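Local coordinates for small ribosomal subunit protein bS6 (Aquifex aeolicus, PDB 2J5A), which probably binds 16S ribosomal RNA together with protein bS18 as a structural constituent of the small ribosomal subunit, at residues A[56-61]-A[92-97]; A[49-54]-A[63-68]; A[10-15]-A[69-74]. One frame throughout, in Å; residues are numbered along the deposited sequence.

Interaction 1 of 3, residues A[56-61]-A[92-97]. With NA (sodium ion), chain B.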
loop_
_atom_site.group_PDB
_atom_site.type_symbol
_atom_site.label_atom_id
_atom_site.label_comp_id
_atom_site.label_asym_id
_atom_site.label_seq_id
_atom_site.Cartn_x
_atom_site.Cartn_y
_atom_site.Cartn_z
ATOM N N TYR A 56 7.047 -16.255 -6.982
ATOM C CA TYR A 56 7.517 -16.373 -8.364
ATOM C C TYR A 56 8.044 -15.006 -8.825
ATOM O O TYR A 56 7.635 -13.970 -8.292
ATOM C CB TYR A 56 6.395 -16.925 -9.264
ATOM C CG TYR A 56 5.954 -18.325 -8.842
ATOM C CD1 TYR A 56 6.858 -19.391 -8.861
ATOM C CD2 TYR A 56 4.653 -18.575 -8.393
ATOM C CE1 TYR A 56 6.481 -20.686 -8.451
ATOM C CE2 TYR A 56 4.263 -19.863 -7.980
ATOM C CZ TYR A 56 5.181 -20.917 -8.018
ATOM O OH TYR A 56 4.805 -22.193 -7.618
ATOM N N PRO A 57 8.996 -14.997 -9.780
ATOM C CA PRO A 57 9.667 -13.746 -10.170
ATOM C C PRO A 57 8.763 -12.712 -10.829
ATOM O O PRO A 57 7.749 -13.073 -11.409
ATOM C CB PRO A 57 10.719 -14.219 -11.181
ATOM C CG PRO A 57 10.129 -15.486 -11.751
ATOM C CD PRO A 57 9.511 -16.144 -10.552
ATOM N N ILE A 58 9.152 -11.441 -10.744
ATOM C CA ILE A 58 8.385 -10.345 -11.327
ATOM C C ILE A 58 9.333 -9.338 -11.972
ATOM O O ILE A 58 10.090 -8.670 -11.275
ATOM C CB ILE A 58 7.544 -9.615 -10.246
ATOM C CG1 ILE A 58 6.447 -10.536 -9.691
ATOM C CG2 ILE A 58 6.951 -8.317 -10.811
ATOM C CD1 ILE A 58 5.670 -9.928 -8.541
ATOM N N GLN A 59 9.270 -9.215 -13.296
ATOM C CA GLN A 59 10.256 -8.451 -14.069
ATOM C C GLN A 59 11.692 -8.917 -13.781
ATOM O O GLN A 59 12.600 -8.101 -13.694
ATOM C CB GLN A 59 10.139 -6.942 -13.805
ATOM C CG GLN A 59 8.755 -6.343 -13.997
ATOM C CD GLN A 59 8.767 -4.830 -13.806
ATOM O OE1 GLN A 59 9.666 -4.140 -14.301
ATOM N NE2 GLN A 59 7.774 -4.308 -13.073
ATOM N N LYS A 60 11.874 -10.227 -13.644
ATOM C CA LYS A 60 13.181 -10.842 -13.383
ATOM C C LYS A 60 13.734 -10.560 -11.979
ATOM O O LYS A 60 14.951 -10.591 -11.770
ATOM C CB LYS A 60 14.227 -10.430 -14.441
ATOM C CG LYS A 60 13.914 -10.862 -15.886
ATOM C CD LYS A 60 15.102 -10.561 -16.833
ATOM C CE LYS A 60 16.403 -11.266 -16.364
ATOM N NZ LYS A 60 17.419 -11.450 -17.451
ATOM N N PHE A 61 12.842 -10.301 -11.025
ATOM C CA PHE A 61 13.218 -10.073 -9.636
ATOM C C PHE A 61 12.720 -11.232 -8.813
ATOM O O PHE A 61 11.658 -11.756 -9.074
ATOM C CB PHE A 61 12.613 -8.772 -9.124
ATOM C CG PHE A 61 13.182 -7.554 -9.771
ATOM C CD1 PHE A 61 14.512 -7.217 -9.573
ATOM C CD2 PHE A 61 12.399 -6.741 -10.575
ATOM C CE1 PHE A 61 15.057 -6.088 -10.165
ATOM C CE2 PHE A 61 12.930 -5.617 -11.178
ATOM C CZ PHE A 61 14.263 -5.283 -10.974
ATOM N N VAL A 92 7.022 0.008 -8.271
ATOM C CA VAL A 92 6.133 -0.845 -7.491
ATOM C C VAL A 92 5.721 -2.018 -8.332
ATOM O O VAL A 92 5.027 -1.857 -9.324
ATOM C CB VAL A 92 4.906 -0.055 -7.015
ATOM C CG1 VAL A 92 3.823 -0.993 -6.410
ATOM C CG2 VAL A 92 5.346 1.041 -6.046
ATOM N N ILE A 93 6.157 -3.210 -7.965
ATOM C CA ILE A 93 6.047 -4.338 -8.877
ATOM C C ILE A 93 4.911 -5.244 -8.474
ATOM O O ILE A 93 4.630 -6.234 -9.130
ATOM C CB ILE A 93 7.417 -5.116 -9.025
ATOM C CG1 ILE A 93 7.911 -5.697 -7.681
ATOM C CG2 ILE A 93 8.478 -4.188 -9.641
ATOM C CD1 ILE A 93 9.193 -6.556 -7.799
ATOM N N ARG A 94 4.259 -4.896 -7.377
ATOM C CA ARG A 94 3.123 -5.636 -6.897
ATOM C C ARG A 94 2.289 -4.757 -5.952
ATOM O O ARG A 94 2.831 -4.015 -5.135
ATOM C CB ARG A 94 3.591 -6.912 -6.205
ATOM C CG ARG A 94 2.511 -7.927 -6.177
ATOM C CD ARG A 94 2.896 -9.135 -5.415
ATOM N NE ARG A 94 1.740 -10.000 -5.291
ATOM C CZ ARG A 94 1.623 -10.984 -4.401
ATOM N NH1 ARG A 94 2.593 -11.250 -3.536
ATOM N NH2 ARG A 94 0.516 -11.705 -4.378
ATOM N N TRP A 95 0.970 -4.823 -6.105
ATOM C CA TRP A 95 0.050 -3.994 -5.329
ATOM C C TRP A 95 -1.232 -4.787 -5.071
ATOM O O TRP A 95 -1.664 -5.561 -5.920
ATOM C CB TRP A 95 -0.206 -2.638 -6.025
ATOM C CG TRP A 95 -0.730 -2.743 -7.403
ATOM C CD1 TRP A 95 -2.022 -2.597 -7.790
ATOM C CD2 TRP A 95 0.016 -3.057 -8.590
ATOM N NE1 TRP A 95 -2.134 -2.790 -9.145
ATOM C CE2 TRP A 95 -0.897 -3.075 -9.659
ATOM C CE3 TRP A 95 1.366 -3.312 -8.852
ATOM C CZ2 TRP A 95 -0.515 -3.356 -10.961
ATOM C CZ3 TRP A 95 1.759 -3.582 -10.172
ATOM C CH2 TRP A 95 0.822 -3.598 -11.204
ATOM N N LEU A 96 -1.789 -4.646 -3.877
ATOM C CA LEU A 96 -2.984 -5.382 -3.473
ATOM C C LEU A 96 -3.831 -4.493 -2.563
ATOM O O LEU A 96 -3.337 -3.946 -1.580
ATOM C CB LEU A 96 -2.626 -6.638 -2.702
ATOM C CG LEU A 96 -1.560 -7.572 -3.273
ATOM C CD1 LEU A 96 -1.064 -8.464 -2.159
ATOM C CD2 LEU A 96 -2.090 -8.400 -4.464
ATOM N N ASN A 97 -5.105 -4.361 -2.899
ATOM C CA ASN A 97 -6.033 -3.576 -2.121
ATOM C C ASN A 97 -7.201 -4.424 -1.635
ATOM O O ASN A 97 -7.819 -5.189 -2.385
ATOM C CB ASN A 97 -6.471 -2.371 -2.935
ATOM C CG ASN A 97 -5.290 -1.475 -3.295
ATOM O OD1 ASN A 97 -4.846 -0.642 -2.486
ATOM N ND2 ASN A 97 -4.827 -1.584 -4.537
HETATM NA NA NA B . 3.763 -0.528 -10.738
HETATM O O HOH W 1 4.371 -1.647 -12.443
#
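Ile58 and Ile93 bring their CA atoms to 6.9 Å where the loop 56-61, closed into a two-residue turn near type I' by paired backbone bonds between Ile58 and Phe61, meets the start of strand 92-97. Ile93 and Arg94 form a classic beta bulge opposite Ala15. The Ile58 branch methyl CG2, set anti to the backbone N, comes within 3.7 Å of Ile93 CB and 3.5 Å of Ile93 O. Beside it, the extended chain of Gln59 lays NE2 against Ile93 CG2 at 3.5 Å, a van der Waals contact. With chi1 at 61°, Ile93 CG1 sits between the backbone N and the carbonyl carbon; beyond it, CD1 lies 4.2 Å from Phe61 CD2. Ile58 CD1 skims the aliphatic CD of Arg94, whose NH1 bonds to Tyr66 OH. One residue before the bulge, Val92 O binds the sodium ion at 2.3 Å, with a water and the carbonyl oxygens of Leu86, Lys87 and Asp89 as its other ligands. The hairpin turn therefore rests on the edge strand mainly through dispersion between branched side chains, while the polar chemistry nearby is directed to the metal and to Tyr66.

Interaction 2 of 3, residues A[49-54]-A[63-68]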
loop_
_atom_site.group_PDB
_atom_site.type_symbol
_atom_site.label_atom_id
_atom_site.label_comp_id
_atom_site.label_asym_id
_atom_site.label_seq_id
_atom_site.Cartn_x
_atom_site.Cartn_y
_atom_site.Cartn_z
ATOM N N TRP A 49 7.543 -4.748 6.169
ATOM C CA TRP A 49 7.804 -6.173 6.196
ATOM C C TRP A 49 9.187 -6.483 5.656
ATOM O O TRP A 49 9.562 -7.645 5.569
ATOM C CB TRP A 49 6.714 -6.925 5.405
ATOM C CG TRP A 49 5.512 -7.088 6.230
ATOM C CD1 TRP A 49 4.508 -6.178 6.407
ATOM C CD2 TRP A 49 5.202 -8.198 7.077
ATOM N NE1 TRP A 49 3.595 -6.653 7.303
ATOM C CE2 TRP A 49 3.990 -7.894 7.730
ATOM C CE3 TRP A 49 5.837 -9.417 7.355
ATOM C CZ2 TRP A 49 3.391 -8.764 8.626
ATOM C CZ3 TRP A 49 5.243 -10.276 8.250
ATOM C CH2 TRP A 49 4.030 -9.947 8.873
ATOM N N GLY A 50 9.948 -5.449 5.290
ATOM C CA GLY A 50 11.284 -5.650 4.780
ATOM C C GLY A 50 11.361 -6.465 3.510
ATOM O O GLY A 50 10.370 -6.635 2.786
ATOM N N MET A 51 12.566 -6.956 3.227
ATOM C CA MET A 51 12.837 -7.712 2.003
ATOM C C MET A 51 12.277 -9.113 2.139
ATOM O O MET A 51 12.487 -9.777 3.164
ATOM C CB MET A 51 14.349 -7.776 1.722
ATOM C CG MET A 51 15.030 -6.420 1.582
ATOM S SD MET A 51 14.275 -5.329 0.327
ATOM C CE MET A 51 14.431 -6.288 -1.177
ATOM N N ARG A 52 11.541 -9.550 1.128
ATOM C CA ARG A 52 10.949 -10.876 1.124
ATOM C C ARG A 52 11.191 -11.544 -0.206
ATOM O O ARG A 52 11.163 -10.893 -1.245
ATOM C CB ARG A 52 9.447 -10.813 1.354
ATOM C CG ARG A 52 9.069 -10.436 2.744
ATOM C CD ARG A 52 7.567 -10.265 2.885
ATOM N NE ARG A 52 6.844 -11.537 2.909
ATOM C CZ ARG A 52 6.760 -12.337 3.969
ATOM N NH1 ARG A 52 7.372 -12.020 5.113
ATOM N NH2 ARG A 52 6.064 -13.469 3.888
ATOM N N GLN A 53 11.389 -12.854 -0.164
ATOM C CA GLN A 53 11.513 -13.642 -1.365
ATOM C C GLN A 53 10.138 -13.706 -2.006
ATOM O O GLN A 53 9.130 -13.861 -1.324
ATOM C CB GLN A 53 12.055 -15.051 -1.053
ATOM C CG GLN A 53 13.096 -15.544 -2.052
ATOM C CD GLN A 53 13.668 -16.918 -1.695
ATOM O OE1 GLN A 53 12.986 -17.943 -1.821
ATOM N NE2 GLN A 53 14.920 -16.943 -1.247
ATOM N N LEU A 54 10.092 -13.532 -3.318
ATOM C CA LEU A 54 8.850 -13.630 -4.049
ATOM C C LEU A 54 8.566 -15.099 -4.329
ATOM O O LEU A 54 9.487 -15.886 -4.506
ATOM C CB LEU A 54 8.941 -12.839 -5.355
ATOM C CG LEU A 54 9.104 -11.323 -5.205
ATOM C CD1 LEU A 54 9.576 -10.706 -6.512
ATOM C CD2 LEU A 54 7.795 -10.700 -4.737
ATOM N N ASN A 63 13.169 -11.077 -5.240
ATOM C CA ASN A 63 12.913 -10.503 -3.920
ATOM C C ASN A 63 12.214 -9.157 -4.114
ATOM O O ASN A 63 12.224 -8.607 -5.216
ATOM C CB ASN A 63 14.232 -10.289 -3.155
ATOM C CG ASN A 63 15.002 -11.582 -2.916
ATOM O OD1 ASN A 63 14.708 -12.352 -1.969
ATOM N ND2 ASN A 63 15.989 -11.841 -3.773
ATOM N N ALA A 64 11.627 -8.621 -3.050
ATOM C CA ALA A 64 11.018 -7.285 -3.105
ATOM C C ALA A 64 10.793 -6.716 -1.714
ATOM O O ALA A 64 10.727 -7.457 -0.751
ATOM C CB ALA A 64 9.693 -7.338 -3.879
ATOM N N ARG A 65 10.660 -5.397 -1.623
ATOM C CA ARG A 65 10.382 -4.734 -0.357
ATOM C C ARG A 65 8.861 -4.528 -0.143
ATOM O O ARG A 65 8.207 -3.806 -0.912
ATOM C CB ARG A 65 11.106 -3.386 -0.299
ATOM C CG ARG A 65 10.826 -2.597 0.973
ATOM C CD ARG A 65 11.203 -3.373 2.229
ATOM N NE ARG A 65 11.383 -2.452 3.340
ATOM C CZ ARG A 65 12.498 -1.754 3.565
ATOM N NH1 ARG A 65 13.554 -1.877 2.776
ATOM N NH2 ARG A 65 12.550 -0.936 4.601
ATOM N N TYR A 66 8.333 -5.135 0.922
ATOM C CA TYR A 66 6.912 -5.124 1.213
ATOM C C TYR A 66 6.563 -4.142 2.291
ATOM O O TYR A 66 7.152 -4.169 3.368
ATOM C CB TYR A 66 6.429 -6.512 1.656
ATOM C CG TYR A 66 6.116 -7.469 0.524
ATOM C CD1 TYR A 66 7.099 -8.285 -0.001
ATOM C CD2 TYR A 66 4.848 -7.569 0.003
ATOM C CE1 TYR A 66 6.834 -9.174 -1.032
ATOM C CE2 TYR A 66 4.564 -8.459 -1.022
ATOM C CZ TYR A 66 5.573 -9.260 -1.528
ATOM O OH TYR A 66 5.320 -10.147 -2.534
ATOM N N PHE A 67 5.581 -3.290 1.988
ATOM C CA PHE A 67 4.954 -2.405 2.953
ATOM C C PHE A 67 3.444 -2.688 3.011
ATOM O O PHE A 67 2.853 -3.150 2.045
ATOM C CB PHE A 67 5.161 -0.924 2.589
ATOM C CG PHE A 67 6.600 -0.471 2.581
ATOM C CD1 PHE A 67 7.256 -0.176 3.767
ATOM C CD2 PHE A 67 7.281 -0.283 1.385
ATOM C CE1 PHE A 67 8.541 0.246 3.769
ATOM C CE2 PHE A 67 8.593 0.158 1.388
ATOM C CZ PHE A 67 9.229 0.407 2.588
ATOM N N LEU A 68 2.831 -2.342 4.142
ATOM C CA LEU A 68 1.393 -2.497 4.373
ATOM C C LEU A 68 0.882 -1.254 5.066
ATOM O O LEU A 68 1.499 -0.794 6.032
ATOM C CB LEU A 68 1.113 -3.722 5.271
ATOM C CG LEU A 68 -0.339 -4.105 5.604
ATOM C CD1 LEU A 68 -0.402 -5.586 5.920
ATOM C CD2 LEU A 68 -0.956 -3.264 6.745
HETATM O O HOH W 2 6.620 -12.496 -1.188
#
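Tyr66 crosses Arg52 at about a right angle, on the face of the antiparallel hairpin 49-53 and 63-68 that also carries Ala64, and touches Trp49 and Leu54 as well. Its CB meets Trp49 CB at 3.8 Å. CG, anti to the carbonyl carbon (chi1 -83°), lies 3.9 Å from Arg52 CD, and CD1 comes to 3.5 Å from the same atom. The Arg52 chain bends at chi3, and its guanidinium plane stands 88° from the ring with Tyr66 CD1 at its edge. Farther out, Tyr66 CE1 touches Arg52 CB and Leu54 CD2. At the tip, OH lies 3.4 Å from Leu54 CD2 and is hydrogen-bonded to a water (3.0 Å), which donates to Gln53 O; Arg94 NH1 is a second partner of the hydroxyl. Leu54 CD2 also reaches Ala64 CB. The backbone is joined by Trp49 N to Tyr66 O at 2.9 Å, by Tyr66 N to Gly50 O at 3.1 Å and by two bonds of equal length between Arg52 and Ala64. On the other face, the Met51 and Arg65 side chains cross at about a right angle, SD 3.8 Å from Arg65 CB. That face turns to helix 22-38, where Met25 touches Met51 and Arg65, and Arg65 forms salt bridges to Glu22 and Asp48. The Tyr66 face carries on over strand 8-16, with Ala64 and Tyr66 both against Ala15.

Interaction 3 of 3, residues A[10-15]-A[69-74]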
loop_
_atom_site.group_PDB
_atom_site.type_symbol
_atom_site.label_atom_id
_atom_site.label_comp_id
_atom_site.label_asym_id
_atom_site.label_seq_id
_atom_site.Cartn_x
_atom_site.Cartn_y
_atom_site.Cartn_z
ATOM N N TYR A 10 -9.842 0.175 4.532
ATOM C CA TYR A 10 -9.094 -0.510 3.486
ATOM C C TYR A 10 -7.701 -0.834 3.967
ATOM O O TYR A 10 -7.158 -0.186 4.876
ATOM C CB TYR A 10 -9.018 0.342 2.220
ATOM C CG TYR A 10 -10.364 0.752 1.622
ATOM C CD1 TYR A 10 -11.039 -0.086 0.741
ATOM C CD2 TYR A 10 -10.951 1.984 1.929
ATOM C CE1 TYR A 10 -12.268 0.282 0.191
ATOM C CE2 TYR A 10 -12.168 2.361 1.366
ATOM C CZ TYR A 10 -12.826 1.496 0.510
ATOM O OH TYR A 10 -14.041 1.849 -0.058
ATOM N N GLU A 11 -7.132 -1.854 3.350
ATOM C CA GLU A 11 -5.764 -2.245 3.581
ATOM C C GLU A 11 -5.095 -2.375 2.227
ATOM O O GLU A 11 -5.691 -2.950 1.312
ATOM C CB GLU A 11 -5.701 -3.566 4.319
ATOM C CG GLU A 11 -4.300 -4.009 4.628
ATOM C CD GLU A 11 -4.279 -5.187 5.552
ATOM O OE1 GLU A 11 -4.676 -5.023 6.724
ATOM O OE2 GLU A 11 -3.860 -6.283 5.108
ATOM N N THR A 12 -3.884 -1.809 2.111
ATOM C CA THR A 12 -3.073 -1.860 0.890
ATOM C C THR A 12 -1.730 -2.496 1.233
ATOM O O THR A 12 -1.127 -2.175 2.240
ATOM C CB THR A 12 -2.825 -0.445 0.317
ATOM O OG1 THR A 12 -4.073 0.157 -0.031
ATOM C CG2 THR A 12 -1.938 -0.473 -0.885
ATOM N N VAL A 13 -1.292 -3.408 0.392
ATOM C CA VAL A 13 0.005 -4.039 0.495
ATOM C C VAL A 13 0.627 -3.904 -0.884
ATOM O O VAL A 13 -0.020 -4.204 -1.883
ATOM C CB VAL A 13 -0.097 -5.554 0.853
ATOM C CG1 VAL A 13 1.274 -6.195 0.922
ATOM C CG2 VAL A 13 -0.854 -5.780 2.138
ATOM N N PHE A 14 1.880 -3.449 -0.939
ATOM C CA PHE A 14 2.596 -3.331 -2.197
ATOM C C PHE A 14 4.073 -3.702 -2.024
ATOM O O PHE A 14 4.622 -3.653 -0.906
ATOM C CB PHE A 14 2.424 -1.933 -2.798
ATOM C CG PHE A 14 2.985 -0.833 -1.947
ATOM C CD1 PHE A 14 2.289 -0.359 -0.859
ATOM C CD2 PHE A 14 4.248 -0.287 -2.227
ATOM C CE1 PHE A 14 2.808 0.652 -0.080
ATOM C CE2 PHE A 14 4.773 0.720 -1.439
ATOM C CZ PHE A 14 4.061 1.190 -0.378
ATOM N N ALA A 15 4.681 -4.095 -3.150
ATOM C CA ALA A 15 6.047 -4.607 -3.204
ATOM C C ALA A 15 6.876 -3.713 -4.103
ATOM O O ALA A 15 6.507 -3.474 -5.251
ATOM C CB ALA A 15 6.069 -6.034 -3.738
ATOM N N VAL A 69 -0.246 -0.728 4.578
ATOM C CA VAL A 69 -0.906 0.433 5.197
ATOM C C VAL A 69 -2.438 0.200 5.269
ATOM O O VAL A 69 -3.052 -0.356 4.346
ATOM C CB VAL A 69 -0.509 1.779 4.484
ATOM C CG1 VAL A 69 -1.168 1.922 3.144
ATOM C CG2 VAL A 69 -0.827 3.008 5.373
ATOM N N GLN A 70 -3.024 0.560 6.403
ATOM C CA GLN A 70 -4.475 0.570 6.550
ATOM C C GLN A 70 -4.922 2.006 6.666
ATOM O O GLN A 70 -4.190 2.877 7.187
ATOM C CB GLN A 70 -4.959 -0.219 7.765
ATOM C CG GLN A 70 -4.470 -1.656 7.819
ATOM C CD GLN A 70 -4.919 -2.354 9.080
ATOM O OE1 GLN A 70 -5.077 -1.720 10.119
ATOM N NE2 GLN A 70 -5.147 -3.668 8.991
ATOM N N PHE A 71 -6.100 2.259 6.127
ATOM C CA PHE A 71 -6.628 3.603 6.086
ATOM C C PHE A 71 -8.150 3.573 6.005
ATOM O O PHE A 71 -8.751 2.535 5.694
ATOM C CB PHE A 71 -6.005 4.399 4.930
ATOM C CG PHE A 71 -6.379 3.900 3.550
ATOM C CD1 PHE A 71 -5.660 2.881 2.947
ATOM C CD2 PHE A 71 -7.417 4.486 2.842
ATOM C CE1 PHE A 71 -5.991 2.425 1.672
ATOM C CE2 PHE A 71 -7.770 4.037 1.563
ATOM C CZ PHE A 71 -7.041 3.000 0.977
ATOM N N LYS A 72 -8.759 4.708 6.351
ATOM C CA LYS A 72 -10.204 4.881 6.241
ATOM C C LYS A 72 -10.503 6.077 5.345
ATOM O O LYS A 72 -9.712 7.008 5.261
ATOM C CB LYS A 72 -10.869 4.999 7.619
ATOM C CG LYS A 72 -10.468 6.196 8.486
ATOM C CD LYS A 72 -11.305 6.195 9.794
ATOM C CE LYS A 72 -10.793 7.152 10.866
ATOM N NZ LYS A 72 -11.360 6.780 12.218
ATOM N N THR A 73 -11.618 6.028 4.633
ATOM C CA THR A 73 -11.985 7.129 3.740
ATOM C C THR A 73 -13.461 7.089 3.372
ATOM O O THR A 73 -14.064 6.019 3.317
ATOM C CB THR A 73 -11.185 7.093 2.413
ATOM O OG1 THR A 73 -11.412 8.302 1.677
ATOM C CG2 THR A 73 -11.609 5.918 1.552
ATOM N N GLU A 74 -14.014 8.261 3.089
ATOM C CA GLU A 74 -15.363 8.368 2.509
ATOM C C GLU A 74 -15.307 8.444 0.968
ATOM O O GLU A 74 -16.344 8.398 0.296
ATOM C CB GLU A 74 -16.123 9.552 3.142
ATOM C CG GLU A 74 -16.056 9.509 4.689
ATOM C CD GLU A 74 -17.336 9.960 5.405
ATOM O OE1 GLU A 74 -18.407 9.322 5.236
ATOM O OE2 GLU A 74 -17.248 10.930 6.193
#
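Tyr10 and Phe71 face each other as a hydrogen-bonded antiparallel pair, their backbones joined in both directions, and Thr12 with Val69 repeats the pattern. The Tyr10 CB sits over one face of the Phe71 ring in a CH-pi contact, 3.9 Å from the ring centroid and nearest to CZ. The two rings are close to parallel, with planes at 27°, but are slid so far apart that they barely overlap. Thr12 OG1 approaches the edge of the Phe71 ring in its plane, 3.4 Å from CE1, while Tyr10 CE2 meets Thr73 CG2 at 3.6 Å. On the other face of the sheet, Gln70 NE2 donates to Glu11 OE1 at 2.7 Å in a bond straight to 175°, the carboxylate and amide being nearly coplanar. Glu11 CG lies anti to the backbone N (chi1 -178°) and the chain runs extended toward Gln70. The amide is held again by Lys106 N at Gln70 OE1 and by a weak bond from NE2 to Glu104 O. An alanine in place of Glu11 would probably leave Gln70 NE2 with the weak bond to Glu104 O and its amide less firmly fixed against turning. Around the first shell, Pro79, Leu82 and Leu86 of helix 78-88 cover Tyr10 and Thr12, and Asn97 OD1 bonds to Thr12 OG1. The central strands of this ferredoxin-like sheet thus gather Tyr10, Thr12, Val69 and Phe71 on one face, while Glu11 and Gln70 pair on the reverse, the Gln70 amide tied on to the C-terminal tail.

How the interactions relate
All three contacts belong to one sheet ordered 41-53, 63-73, 8-16, 92-100. Interactions 2 and 3 share strand 63-73; their centres lie about 16 Å apart, and Phe67 N to Phe14 O at 3.1 Å, a probable hydrogen bond, continues the pairing between them. Interaction 1 lies about 10 Å from interaction 2, centre to centre, and meets it through Arg94 NH1 and Tyr66 OH at 3.1 Å and through Ile93 CD1 and Ala64 CB at 4.0 Å. It reaches interaction 3, about 18 Å away between centres, through Asn97 OD1 and Thr12 OG1 at 2.7 Å. Interaction 1 supplies one ligand of the sodium ion, Val92 O; the side chains of Ala64 and Thr12 stay about 11 Å from the ion.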